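Local coordinates for glycoside hydrolase family 88 protein (Bacteroides vulgatus, PDB 4Q88) that probably hydrolyses glycosidic bonds, like family 88 relatives that release unsaturated uronic acids from oligosaccharides, although its own substrate is not established, at residues 21-26 against 342-347; 121-126 against 153-158; 137-140 against 144-147; 173-178 against 185-190; 246-251 against 280-285. All blocks are in the same frame, centred on the assembly; numbering follows the deposited sequence. Where two conformers were deposited one is given.

Contact 1. Residues 21-26 against 342-347; sequences HRVNQR and FGIGAF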
# COMPACT_ATOMS: atom_id res chain seq x y z
N HIS A 21 0.37 19.21 -4.66
CA HIS A 21 0.94 19.58 -5.93
C HIS A 21 2.47 19.79 -5.86
O HIS A 21 3.16 19.42 -6.79
CB HIS A 21 0.24 20.81 -6.49
CG HIS A 21 -1.17 20.56 -6.90
ND1 HIS A 21 -1.49 19.66 -7.89
CD2 HIS A 21 -2.33 21.10 -6.49
CE1 HIS A 21 -2.80 19.68 -8.08
NE2 HIS A 21 -3.34 20.51 -7.21
N ARG A 22 2.98 20.37 -4.76
CA ARG A 22 4.42 20.55 -4.57
C ARG A 22 5.15 19.21 -4.67
O ARG A 22 6.10 19.02 -5.44
CB ARG A 22 4.71 21.19 -3.22
CG ARG A 22 6.16 21.57 -3.07
CD ARG A 22 6.60 21.92 -1.67
NE ARG A 22 5.57 22.48 -0.79
CZ ARG A 22 5.64 22.43 0.54
NH1 ARG A 22 6.67 21.85 1.15
NH2 ARG A 22 4.66 22.91 1.27
N VAL A 23 4.65 18.23 -3.91
CA VAL A 23 5.25 16.88 -3.88
C VAL A 23 5.15 16.17 -5.21
O VAL A 23 6.14 15.61 -5.70
CB VAL A 23 4.60 16.02 -2.77
CG1 VAL A 23 5.03 14.55 -2.83
CG2 VAL A 23 4.88 16.62 -1.41
N ASN A 24 3.97 16.23 -5.83
CA ASN A 24 3.76 15.47 -7.05
C ASN A 24 4.49 16.11 -8.22
O ASN A 24 5.03 15.40 -9.06
CB ASN A 24 2.28 15.26 -7.36
CG ASN A 24 2.02 13.90 -8.01
OD1 ASN A 24 2.79 12.94 -7.81
ND2 ASN A 24 0.96 13.81 -8.80
N GLN A 25 4.49 17.45 -8.28
CA GLN A 25 5.20 18.12 -9.37
C GLN A 25 6.69 17.94 -9.29
O GLN A 25 7.32 17.72 -10.31
CB GLN A 25 4.83 19.58 -9.46
CG GLN A 25 3.44 19.67 -10.01
CD GLN A 25 2.82 21.04 -9.92
OE1 GLN A 25 3.51 22.03 -9.69
NE2 GLN A 25 1.50 21.09 -10.10
N ARG A 26 7.24 17.97 -8.09
CA ARG A 26 8.67 17.71 -7.91
C ARG A 26 9.01 16.35 -8.44
O ARG A 26 9.96 16.19 -9.22
CB ARG A 26 9.07 17.83 -6.45
CG ARG A 26 10.57 17.65 -6.18
CD ARG A 26 10.85 17.20 -4.77
NE ARG A 26 12.11 16.45 -4.64
CZ ARG A 26 12.23 15.11 -4.63
NH1 ARG A 26 11.16 14.28 -4.75
NH2 ARG A 26 13.46 14.59 -4.48
N PHE A 342 8.07 4.90 -3.69
CA PHE A 342 6.95 4.24 -3.06
C PHE A 342 6.46 4.96 -1.82
O PHE A 342 5.27 4.92 -1.50
CB PHE A 342 7.28 2.77 -2.76
CG PHE A 342 8.33 2.58 -1.71
CD1 PHE A 342 7.98 2.53 -0.36
CD2 PHE A 342 9.64 2.43 -2.07
CE1 PHE A 342 8.97 2.40 0.62
CE2 PHE A 342 10.63 2.30 -1.09
CZ PHE A 342 10.29 2.28 0.24
N GLY A 343 7.38 5.64 -1.13
CA GLY A 343 7.12 6.44 0.05
C GLY A 343 6.42 7.74 -0.27
O GLY A 343 5.56 8.18 0.44
N ILE A 344 6.77 8.32 -1.40
CA ILE A 344 6.05 9.47 -1.94
C ILE A 344 4.64 9.04 -2.29
O ILE A 344 3.69 9.71 -1.96
CB ILE A 344 6.75 10.04 -3.16
CG1 ILE A 344 8.10 10.64 -2.70
CG2 ILE A 344 5.85 11.06 -3.88
CD1 ILE A 344 9.02 11.07 -3.81
N GLY A 345 4.52 7.86 -2.87
CA GLY A 345 3.18 7.31 -3.12
C GLY A 345 2.30 7.21 -1.86
O GLY A 345 1.13 7.67 -1.83
N ALA A 346 2.87 6.59 -0.83
CA ALA A 346 2.19 6.49 0.46
C ALA A 346 1.82 7.84 1.08
O ALA A 346 0.67 8.04 1.53
CB ALA A 346 3.03 5.68 1.42
N PHE A 347 2.77 8.80 1.04
CA PHE A 347 2.51 10.16 1.47
C PHE A 347 1.31 10.80 0.74
O PHE A 347 0.42 11.33 1.36
CB PHE A 347 3.75 11.02 1.33
CG PHE A 347 3.57 12.44 1.80
CD1 PHE A 347 2.99 13.39 0.98
CD2 PHE A 347 3.95 12.82 3.08
CE1 PHE A 347 2.82 14.72 1.43
CE2 PHE A 347 3.80 14.12 3.52
CZ PHE A 347 3.22 15.05 2.71
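The guanidinium of Arg26 meets Ile344 at its edge: CD1 of the isoleucine lies near the plane of the group, 4.0 Å from Arg26 NH1. The second flat group is the ring of Phe347, whose CE1 comes within 4.0 Å of Val23 CG2. Between these two outer touches lies the closest one, Val23 CG1 against Ile344 CG2 at 3.7 Å, where the two branched side chains run antiparallel alongside each other. Val23 thus divides its methyls, one for the isoleucine and one for the phenylalanine. Its chi1 of 172° sets CG1 anti to the backbone N and beside the carbonyl carbon, which turns CG2 to the side where the ring stands. Arg26 reaches across with a stretched-out chain, roughly at right angles to Ile344, so a charged group skirts the apolar patch. The example illustrates how two helices can pack through very few residues: the axes of segments 21-26 and 342-347 pass 10.8 Å apart, with directions 154° from each other, nearly antiparallel. These are the first and last helices of the chain, 13-30 and 341-358. Val23 also rests on Leu312 and Leu348, and Phe347 packs on Ile19. Asn24 is hydrogen-bonded to Tyr44 and Asn48 of helix 39-55, and His21 is hydrogen-bonded to Tyr60 of helix 58-70.

Contact 2. Residues 121-126 against 153-158; sequences ARAREV and VKMYDI
Met155, a selenomethionine in this crystal, folds its chain through chi1 -62°, chi2 -58° and chi3 -59°, and the two bends beyond CG curl its tip against Ala123 and Arg124. The selenium faces the alanine, with SE 4.0 Å from Ala123 CB. The terminal methyl turns on to the next residue, where Met155 CE stands 3.4 Å from Arg124 CG, a close fit for two carbons. Only the aliphatic foot of Arg124 serves as a surface here. Farther out its chain bends at chi3 and NE forms a salt bridge with Glu128, so the charge is directed along its own helix while the methylene receives the methyl. A second ion pair lies elsewhere on the same helix, Arg122 NH1 to Glu125 OE1 at 3.0 Å, and Glu125 is also paired with Lys81. The small side chain of Ala123 touches Phe104 of helix 103-113 as well, and Met155 touches Tyr164 of helix 163-179. The bent selenoether chain of Met155 therefore carries the contact from its side. Helices 117-132 and 144-159 are consecutive in the chain, and packing between neighbouring helices of this kind is consistent with the (alpha/alpha)6 barrel expected for the family.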
# COMPACT_ATOMS: atom_id res chain seq x y z
N ALA A 121 -5.73 -6.58 -20.86
CA ALA A 121 -5.55 -7.92 -21.42
C ALA A 121 -4.58 -8.74 -20.60
O ALA A 121 -4.87 -9.88 -20.27
CB ALA A 121 -5.06 -7.85 -22.88
N ARG A 122 -3.42 -8.16 -20.31
CA ARG A 122 -2.38 -8.89 -19.58
C ARG A 122 -2.81 -9.12 -18.12
O ARG A 122 -2.62 -10.21 -17.58
CB ARG A 122 -1.08 -8.13 -19.59
CG ARG A 122 0.06 -8.84 -18.87
CD ARG A 122 0.38 -10.21 -19.43
NE ARG A 122 1.69 -10.66 -18.93
CZ ARG A 122 2.40 -11.68 -19.42
NH1 ARG A 122 1.91 -12.43 -20.39
NH2 ARG A 122 3.61 -11.95 -18.93
N ALA A 123 -3.38 -8.11 -17.48
CA ALA A 123 -3.91 -8.31 -16.11
C ALA A 123 -4.88 -9.48 -16.04
O ALA A 123 -4.77 -10.28 -15.13
CB ALA A 123 -4.61 -7.07 -15.62
N ARG A 124 -5.84 -9.54 -16.97
CA ARG A 124 -6.79 -10.66 -16.99
C ARG A 124 -6.08 -11.97 -17.27
O ARG A 124 -6.35 -12.96 -16.62
CB ARG A 124 -7.89 -10.43 -18.04
CG ARG A 124 -8.93 -9.38 -17.70
CD ARG A 124 -10.09 -9.46 -18.69
NE ARG A 124 -10.60 -10.82 -18.65
CZ ARG A 124 -11.30 -11.44 -19.59
NH1 ARG A 124 -11.69 -10.81 -20.69
NH2 ARG A 124 -11.60 -12.71 -19.40
N GLU A 125 -5.17 -11.99 -18.23
CA GLU A 125 -4.46 -13.22 -18.55
C GLU A 125 -3.73 -13.77 -17.32
O GLU A 125 -3.84 -14.94 -16.98
CB GLU A 125 -3.42 -12.96 -19.65
CG GLU A 125 -2.58 -14.22 -19.90
CD GLU A 125 -1.37 -14.00 -20.78
OE1 GLU A 125 -0.95 -12.85 -21.09
OE2 GLU A 125 -0.81 -15.06 -21.15
N VAL A 126 -2.98 -12.88 -16.67
CA VAL A 126 -2.16 -13.31 -15.53
C VAL A 126 -3.04 -13.69 -14.33
O VAL A 126 -2.84 -14.76 -13.75
CB VAL A 126 -1.17 -12.20 -15.13
CG1 VAL A 126 -0.50 -12.56 -13.79
CG2 VAL A 126 -0.16 -11.99 -16.27
N VAL A 153 -10.31 -6.49 -6.33
CA VAL A 153 -11.58 -5.73 -6.36
C VAL A 153 -11.69 -4.88 -7.63
O VAL A 153 -12.81 -4.69 -8.15
CB VAL A 153 -11.83 -4.88 -5.09
CG1 VAL A 153 -12.02 -5.80 -3.89
CG2 VAL A 153 -10.72 -3.85 -4.83
N LYS A 154 -10.55 -4.36 -8.11
CA LYS A 154 -10.55 -3.53 -9.32
C LYS A 154 -10.89 -4.41 -10.54
O LYS A 154 -11.64 -3.98 -11.45
CB LYS A 154 -9.21 -2.82 -9.52
CG LYS A 154 -9.01 -1.70 -8.51
CD LYS A 154 -7.61 -1.09 -8.58
CE LYS A 154 -7.41 -0.05 -7.50
NZ LYS A 154 -8.27 1.15 -7.65
N MSE A 155 -10.41 -5.65 -10.55
CA MSE A 155 -10.66 -6.55 -11.71
C MSE A 155 -12.07 -7.05 -11.67
O MSE A 155 -12.74 -7.12 -12.72
CB MSE A 155 -9.67 -7.73 -11.85
CG MSE A 155 -8.19 -7.28 -12.05
SE MSE A 155 -7.96 -6.15 -13.63
CE MSE A 155 -8.65 -7.46 -14.92
N TYR A 156 -12.58 -7.36 -10.47
CA TYR A 156 -14.01 -7.66 -10.30
C TYR A 156 -14.87 -6.51 -10.80
O TYR A 156 -15.89 -6.73 -11.50
CB TYR A 156 -14.39 -8.01 -8.84
CG TYR A 156 -15.85 -8.27 -8.73
CD1 TYR A 156 -16.36 -9.51 -9.06
CD2 TYR A 156 -16.77 -7.24 -8.45
CE1 TYR A 156 -17.73 -9.77 -9.08
CE2 TYR A 156 -18.15 -7.48 -8.45
CZ TYR A 156 -18.62 -8.76 -8.76
OH TYR A 156 -19.97 -9.05 -8.77
N ASP A 157 -14.53 -5.28 -10.40
CA ASP A 157 -15.35 -4.13 -10.83
C ASP A 157 -15.52 -4.09 -12.35
O ASP A 157 -16.64 -3.81 -12.89
CB ASP A 157 -14.67 -2.84 -10.37
CG ASP A 157 -15.43 -1.62 -10.78
OD1 ASP A 157 -16.62 -1.55 -10.45
OD2 ASP A 157 -14.84 -0.76 -11.43
N ILE A 158 -14.45 -4.41 -13.06
CA ILE A 158 -14.49 -4.48 -14.56
C ILE A 158 -15.20 -5.71 -15.11
O ILE A 158 -16.13 -5.57 -15.92
CB ILE A 158 -13.09 -4.38 -15.14
CG1 ILE A 158 -12.49 -3.01 -14.80
CG2 ILE A 158 -13.11 -4.57 -16.68
CD1 ILE A 158 -10.99 -2.95 -14.96

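Contact 3. Residues 137-140 against 144-147; sequences DYWH and ALYM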
# COMPACT_ATOMS: atom_id res chain seq x y z
N ASP A 137 -0.73 -20.20 -1.80
CA ASP A 137 0.16 -19.42 -0.98
C ASP A 137 0.93 -18.39 -1.79
O ASP A 137 2.12 -18.16 -1.58
CB ASP A 137 1.09 -20.35 -0.18
CG ASP A 137 2.00 -21.18 -1.07
OD1 ASP A 137 1.76 -21.34 -2.28
OD2 ASP A 137 3.02 -21.67 -0.54
N TYR A 138 0.24 -17.70 -2.68
CA TYR A 138 0.85 -16.66 -3.47
C TYR A 138 1.26 -15.41 -2.68
O TYR A 138 2.14 -14.66 -3.14
CB TYR A 138 -0.09 -16.24 -4.60
CG TYR A 138 -0.16 -17.25 -5.76
CD1 TYR A 138 0.88 -17.30 -6.70
CD2 TYR A 138 -1.24 -18.13 -5.92
CE1 TYR A 138 0.84 -18.20 -7.75
CE2 TYR A 138 -1.27 -19.03 -6.94
CZ TYR A 138 -0.24 -19.07 -7.87
OH TYR A 138 -0.29 -19.96 -8.90
N TRP A 139 0.57 -15.14 -1.57
CA TRP A 139 0.77 -13.88 -0.81
C TRP A 139 1.50 -14.30 0.47
O TRP A 139 0.96 -14.27 1.58
CB TRP A 139 -0.60 -13.23 -0.52
CG TRP A 139 -1.32 -12.81 -1.73
CD1 TRP A 139 -0.82 -12.74 -3.01
CD2 TRP A 139 -2.67 -12.37 -1.80
NE1 TRP A 139 -1.79 -12.30 -3.87
CE2 TRP A 139 -2.94 -12.09 -3.15
CE3 TRP A 139 -3.69 -12.22 -0.84
CZ2 TRP A 139 -4.17 -11.61 -3.57
CZ3 TRP A 139 -4.94 -11.79 -1.29
CH2 TRP A 139 -5.17 -11.49 -2.62
N HIS A 140 2.74 -14.70 0.29
CA HIS A 140 3.57 -15.31 1.36
C HIS A 140 4.45 -14.27 2.10
O HIS A 140 5.35 -14.65 2.89
CB HIS A 140 4.51 -16.42 0.76
CG HIS A 140 5.29 -15.99 -0.45
ND1 HIS A 140 6.53 -15.41 -0.38
CD2 HIS A 140 4.99 -16.06 -1.77
CE1 HIS A 140 6.95 -15.11 -1.60
NE2 HIS A 140 6.05 -15.52 -2.47
N ALA A 144 2.41 -8.14 0.05
CA ALA A 144 1.59 -8.66 -1.04
C ALA A 144 0.17 -8.22 -0.91
O ALA A 144 -0.52 -8.06 -1.93
CB ALA A 144 1.60 -10.17 -1.09
N LEU A 145 -0.30 -8.05 0.32
CA LEU A 145 -1.66 -7.58 0.46
C LEU A 145 -1.93 -6.24 -0.21
O LEU A 145 -3.01 -6.05 -0.80
CB LEU A 145 -2.12 -7.56 1.93
CG LEU A 145 -1.98 -8.88 2.71
CD1 LEU A 145 -2.59 -8.69 4.10
CD2 LEU A 145 -2.67 -10.02 1.97
N TYR A 146 -1.06 -5.25 -0.06
CA TYR A 146 -1.26 -4.03 -0.78
C TYR A 146 -1.02 -4.24 -2.26
O TYR A 146 -1.73 -3.65 -3.10
CB TYR A 146 -0.34 -2.92 -0.24
CG TYR A 146 -0.59 -1.58 -0.89
CD1 TYR A 146 0.02 -1.25 -2.10
CD2 TYR A 146 -1.49 -0.67 -0.35
CE1 TYR A 146 -0.28 -0.02 -2.72
CE2 TYR A 146 -1.76 0.53 -0.93
CZ TYR A 146 -1.19 0.85 -2.15
OH TYR A 146 -1.51 2.06 -2.72
N MSE A 147 -0.02 -5.04 -2.62
CA MSE A 147 0.29 -5.19 -4.05
C MSE A 147 -0.91 -5.79 -4.83
O MSE A 147 -1.18 -5.42 -5.97
CB MSE A 147 1.54 -6.04 -4.22
CG MSE A 147 2.79 -5.52 -3.53
SE MSE A 147 3.13 -3.58 -3.74
CE MSE A 147 3.69 -3.30 -1.88
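Trp139 sits over the start of helix 144-159, meeting Ala144 and Leu145 from the loop that links this helix to helix 117-132, a connection between successive helices of the (alpha/alpha)6 barrel expected for this family. Its CB is 3.8 Å from Ala144 CB, and the same methyl is equally close to Trp139 CA, so the alanine nestles against the root of the side chain. One bond farther out, CG of Trp139 is 4.0 Å from Ala144 CB, and CD1 keeps the same distance from it. Chi1 of -64° places CG of the tryptophan anti to the carbonyl carbon, which directs the indole along helix 144-159. On the six-membered side of the indole the partner changes to Leu145. The rest of the indole belongs to a wider apolar environment: it touches Val148, Met149 and Met152 farther along helix 144-159 and Leu168 of helix 163-179, and it makes an edge-to-face pair with the ring of Tyr171. As a worked case, the loop shows how one large aromatic side chain can pack on the helix that follows it within a few residues. Leu145 and Trp139 lie at about a right angle, and the leucine touches the indole by one methyl, CD2, placed 3.7 Å from Trp139 CE3.

Contact 4. Residues 173-178 against 185-190; sequences TVTDSI and GLYYRD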
# COMPACT_ATOMS: atom_id res chain seq x y z
N THR A 173 -6.63 -15.78 3.38
CA THR A 173 -6.71 -16.79 4.45
C THR A 173 -5.38 -17.47 4.65
O THR A 173 -4.98 -17.73 5.79
CB THR A 173 -7.83 -17.83 4.17
OG1 THR A 173 -9.07 -17.13 4.18
CG2 THR A 173 -7.90 -18.85 5.23
N VAL A 174 -4.67 -17.75 3.57
CA VAL A 174 -3.36 -18.36 3.67
C VAL A 174 -2.32 -17.39 4.26
O VAL A 174 -1.49 -17.76 5.09
CB VAL A 174 -2.91 -18.96 2.32
CG1 VAL A 174 -1.49 -19.51 2.41
CG2 VAL A 174 -3.82 -20.14 1.95
N THR A 175 -2.35 -16.14 3.83
CA THR A 175 -1.49 -15.11 4.41
C THR A 175 -1.68 -15.07 5.93
O THR A 175 -0.69 -15.10 6.70
CB THR A 175 -1.80 -13.73 3.81
OG1 THR A 175 -1.60 -13.78 2.37
CG2 THR A 175 -0.92 -12.63 4.50
N ASP A 176 -2.93 -15.06 6.35
CA ASP A 176 -3.25 -15.01 7.79
C ASP A 176 -2.67 -16.20 8.53
O ASP A 176 -2.16 -16.06 9.67
CB ASP A 176 -4.74 -15.00 8.03
CG ASP A 176 -5.39 -13.64 7.72
OD1 ASP A 176 -4.69 -12.68 7.33
OD2 ASP A 176 -6.64 -13.55 7.89
N SER A 177 -2.79 -17.38 7.91
CA SER A 177 -2.29 -18.62 8.55
C SER A 177 -0.81 -18.55 8.81
O SER A 177 -0.34 -19.18 9.75
CB SER A 177 -2.60 -19.86 7.68
OG SER A 177 -1.68 -20.00 6.56
N ILE A 178 -0.06 -17.84 7.99
CA ILE A 178 1.38 -17.74 8.15
C ILE A 178 1.79 -16.58 9.10
O ILE A 178 2.75 -16.70 9.89
CB ILE A 178 2.09 -17.55 6.76
CG1 ILE A 178 1.78 -18.68 5.76
CG2 ILE A 178 3.62 -17.48 6.98
CD1 ILE A 178 2.07 -18.24 4.32
N GLY A 185 -3.46 -8.62 16.82
CA GLY A 185 -4.18 -7.93 15.73
C GLY A 185 -3.26 -7.30 14.73
O GLY A 185 -3.64 -6.30 14.09
N LEU A 186 -2.04 -7.85 14.58
CA LEU A 186 -1.08 -7.36 13.59
C LEU A 186 -0.45 -8.53 12.87
O LEU A 186 -0.51 -9.67 13.36
CB LEU A 186 0.01 -6.51 14.29
CG LEU A 186 -0.42 -5.23 15.01
CD1 LEU A 186 0.77 -4.66 15.78
CD2 LEU A 186 -0.92 -4.22 14.02
N TYR A 187 0.14 -8.23 11.71
CA TYR A 187 0.82 -9.16 10.86
C TYR A 187 2.34 -9.09 11.05
O TYR A 187 2.95 -7.99 11.07
CB TYR A 187 0.60 -8.88 9.38
CG TYR A 187 -0.81 -9.17 8.92
CD1 TYR A 187 -1.79 -8.21 8.99
CD2 TYR A 187 -1.13 -10.39 8.38
CE1 TYR A 187 -3.09 -8.50 8.56
CE2 TYR A 187 -2.38 -10.68 7.91
CZ TYR A 187 -3.36 -9.74 8.01
OH TYR A 187 -4.63 -10.05 7.58
N TYR A 188 2.96 -10.28 11.16
CA TYR A 188 4.39 -10.45 10.97
C TYR A 188 4.68 -10.29 9.48
O TYR A 188 3.82 -10.55 8.61
CB TYR A 188 4.87 -11.83 11.41
CG TYR A 188 4.64 -12.08 12.89
CD1 TYR A 188 5.48 -11.48 13.86
CD2 TYR A 188 3.62 -12.89 13.34
CE1 TYR A 188 5.26 -11.67 15.22
CE2 TYR A 188 3.40 -13.09 14.70
CZ TYR A 188 4.24 -12.49 15.63
OH TYR A 188 4.02 -12.69 17.00
N ARG A 189 5.88 -9.83 9.18
CA ARG A 189 6.16 -9.51 7.79
C ARG A 189 6.33 -10.70 6.84
O ARG A 189 6.09 -10.56 5.65
CB ARG A 189 7.26 -8.51 7.64
CG ARG A 189 8.65 -9.05 7.80
CD ARG A 189 9.70 -7.99 7.51
NE ARG A 189 9.89 -7.68 6.08
CZ ARG A 189 10.89 -6.92 5.63
NH1 ARG A 189 11.80 -6.42 6.50
NH2 ARG A 189 11.01 -6.64 4.34
N ASP A 190 6.74 -11.86 7.36
CA ASP A 190 6.78 -13.11 6.59
C ASP A 190 7.05 -14.23 7.61
O ASP A 190 7.19 -13.97 8.83
CB ASP A 190 7.82 -13.07 5.45
CG ASP A 190 9.27 -12.91 5.96
OD1 ASP A 190 9.67 -13.61 6.92
OD2 ASP A 190 9.97 -12.04 5.38
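Thr175 meets Tyr187 through its methyl, with CG2 4.2 Å from Tyr187 CE2, the two side chains lying at about a right angle. Its hydroxyl is engaged elsewhere, OG1 being hydrogen-bonded to the backbone O of Trp139. Asp176 supplies the polar half of the contact. Its chi1 of -75° puts CG beside the backbone N, and OD1 then accepts a short hydrogen bond of 2.6 Å from Tyr187 OH. The phenol approaches on the syn side of OD1, 22° out of the carboxylate plane, and that plane is turned 43° from the ring. Arg239 of helix 233-249 completes a triangle, its NH1 pairing with Asp176 OD2 and bonding to Tyr187 OH as well. A phenylalanine in place of Tyr187 would probably leave Asp176 OD1 without its donor and deprive Arg239 of one partner. Here helix 163-179 leads into a short, weakly bonded antiparallel pair, 180-181 with 186-187, and Tyr187 looks back from the second strand. Next in the helix, Ser177 OG bonds back to the helix backbone, 2.7 Å from Val174 O and on a lone pair of that carbonyl. Val174 O also accepts from Ile178 N at 3.2 Å, while the Ile178 side chain packs on Ala191.

Contact 5. Residues 246-251 against 280-285; sequences SIAACQ and YGFLWG
Phe282 makes this contact with the far end of its ring, pressing CZ closely against Ile247 and more loosely against Ala248. The close part is Ile247 CG2, which is 3.6 Å from Phe282 CZ and 3.7 Å from Phe282 CE2. One methyl therefore straddles a ring bond. Chi1 of -65° makes this possible, since it turns CG2 of the isoleucine anti to the backbone N and out toward the other helix. Ala248 offers less: its backbone N lies at the ring edge, near the ring plane, 3.8 Å from Phe282 CZ, and its methyl CB is no nearer than 4.2 Å to the same atom. Ala248 is partly exposed, and Ala249 just beyond it is open to solvent, whereas Ile247 and Phe282 are buried. The backbones stay well apart, with Ala248 CA 9.1 Å from Phe282 CA, so it is the length of the aromatic side chain that spans the space. Other groups share the ring: Phe216 meets it edge-to-face, and Trp257 and Val300 touch it. Trp257 also has its NE1 hydrogen-bonded to Ile247 O. An aromatic side chain from helix 272-287 whose tip meets helix 233-249, which precedes it in the chain, is consistent with the helix packing of the (alpha/alpha)6 barrel expected of six-hairpin glycosidases.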
# COMPACT_ATOMS: atom_id res chain seq x y z
N SER A 246 -5.21 -1.82 17.27
CA SER A 246 -3.85 -2.27 17.62
C SER A 246 -2.78 -1.29 17.15
O SER A 246 -1.73 -1.03 17.85
CB SER A 246 -3.63 -3.64 17.05
OG SER A 246 -4.58 -4.53 17.60
N ILE A 247 -2.99 -0.76 15.96
CA ILE A 247 -2.05 0.22 15.40
C ILE A 247 -2.10 1.50 16.27
O ILE A 247 -1.07 2.09 16.63
CB ILE A 247 -2.34 0.50 13.93
CG1 ILE A 247 -2.09 -0.74 13.07
CG2 ILE A 247 -1.56 1.71 13.47
CD1 ILE A 247 -2.75 -0.65 11.70
N ALA A 248 -3.30 2.00 16.55
CA ALA A 248 -3.40 3.21 17.36
C ALA A 248 -2.62 3.13 18.70
O ALA A 248 -1.90 4.08 19.10
CB ALA A 248 -4.86 3.57 17.59
N ALA A 249 -2.72 1.97 19.32
CA ALA A 249 -2.15 1.70 20.61
C ALA A 249 -0.64 1.74 20.57
O ALA A 249 -0.01 1.91 21.64
CB ALA A 249 -2.63 0.34 21.12
N CYS A 250 -0.00 1.60 19.41
CA CYS A 250 1.46 1.65 19.44
C CYS A 250 2.07 2.88 18.72
O CYS A 250 3.27 2.93 18.46
CB CYS A 250 2.07 0.35 18.95
SG CYS A 250 1.58 -0.11 17.30
N GLN A 251 1.24 3.90 18.47
CA GLN A 251 1.72 5.15 17.95
C GLN A 251 2.71 5.83 18.94
O GLN A 251 2.53 5.76 20.16
CB GLN A 251 0.54 6.07 17.69
CG GLN A 251 0.97 7.33 16.98
CD GLN A 251 -0.21 8.24 16.69
OE1 GLN A 251 -1.11 8.38 17.53
NE2 GLN A 251 -0.16 8.92 15.58
N TYR A 280 -3.24 7.14 6.03
CA TYR A 280 -4.22 6.92 4.98
C TYR A 280 -5.35 6.07 5.46
O TYR A 280 -6.56 6.39 5.31
CB TYR A 280 -3.57 6.30 3.72
CG TYR A 280 -4.60 5.83 2.71
CD1 TYR A 280 -5.41 6.77 2.02
CD2 TYR A 280 -4.84 4.48 2.49
CE1 TYR A 280 -6.40 6.34 1.13
CE2 TYR A 280 -5.85 4.06 1.58
CZ TYR A 280 -6.59 4.98 0.91
OH TYR A 280 -7.57 4.57 0.04
N GLY A 281 -5.01 4.95 6.07
CA GLY A 281 -6.03 4.00 6.49
C GLY A 281 -6.95 4.59 7.56
O GLY A 281 -8.20 4.40 7.49
N PHE A 282 -6.39 5.33 8.51
CA PHE A 282 -7.20 5.90 9.59
C PHE A 282 -8.14 6.99 9.01
O PHE A 282 -9.31 7.04 9.29
CB PHE A 282 -6.31 6.52 10.65
CG PHE A 282 -5.67 5.51 11.60
CD1 PHE A 282 -6.45 4.78 12.42
CD2 PHE A 282 -4.31 5.40 11.70
CE1 PHE A 282 -5.91 3.89 13.33
CE2 PHE A 282 -3.76 4.53 12.63
CZ PHE A 282 -4.56 3.76 13.42
N LEU A 283 -7.58 7.85 8.16
CA LEU A 283 -8.39 8.93 7.55
C LEU A 283 -9.53 8.31 6.71
O LEU A 283 -10.68 8.74 6.81
CB LEU A 283 -7.51 9.84 6.73
CG LEU A 283 -6.57 10.76 7.50
CD1 LEU A 283 -5.53 11.29 6.52
CD2 LEU A 283 -7.34 11.89 8.22
N TRP A 284 -9.21 7.32 5.87
CA TRP A 284 -10.22 6.64 5.03
C TRP A 284 -11.33 6.03 5.92
O TRP A 284 -12.56 6.21 5.68
CB TRP A 284 -9.60 5.56 4.11
CG TRP A 284 -10.63 4.99 3.25
CD1 TRP A 284 -11.08 5.50 2.07
CD2 TRP A 284 -11.46 3.86 3.54
NE1 TRP A 284 -12.10 4.73 1.57
CE2 TRP A 284 -12.40 3.76 2.50
CE3 TRP A 284 -11.55 2.98 4.63
CZ2 TRP A 284 -13.38 2.77 2.47
CZ3 TRP A 284 -12.54 1.97 4.59
CH2 TRP A 284 -13.43 1.91 3.53
N GLY A 285 -10.90 5.32 6.96
CA GLY A 285 -11.82 4.70 7.92
C GLY A 285 -12.76 5.68 8.61
O GLY A 285 -13.94 5.42 8.74

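How the contacts relate
From the N terminus, contact 1 opens first and closes last: it joins the first helix, 13-30, to the last, 341-358, and the other four contacts lie within the loop it closes. Contact 2 ties helix 117-132 to helix 144-159, and contact 3 is nested inside it, using the start of that second helix. Contacts 4 and 5 then follow in series, and none of the five cross. Contacts 3 and 4 touch, for instance where Leu145 packs on Thr175, so helices 144-159 and 163-179 are linked. Contacts 4 and 5 meet where Leu186 packs on Ile247, joining the short strand pair to helix 233-249. Contacts 1 and 4 lie on opposite sides of the chain's centre, about 29 Å apart between centres.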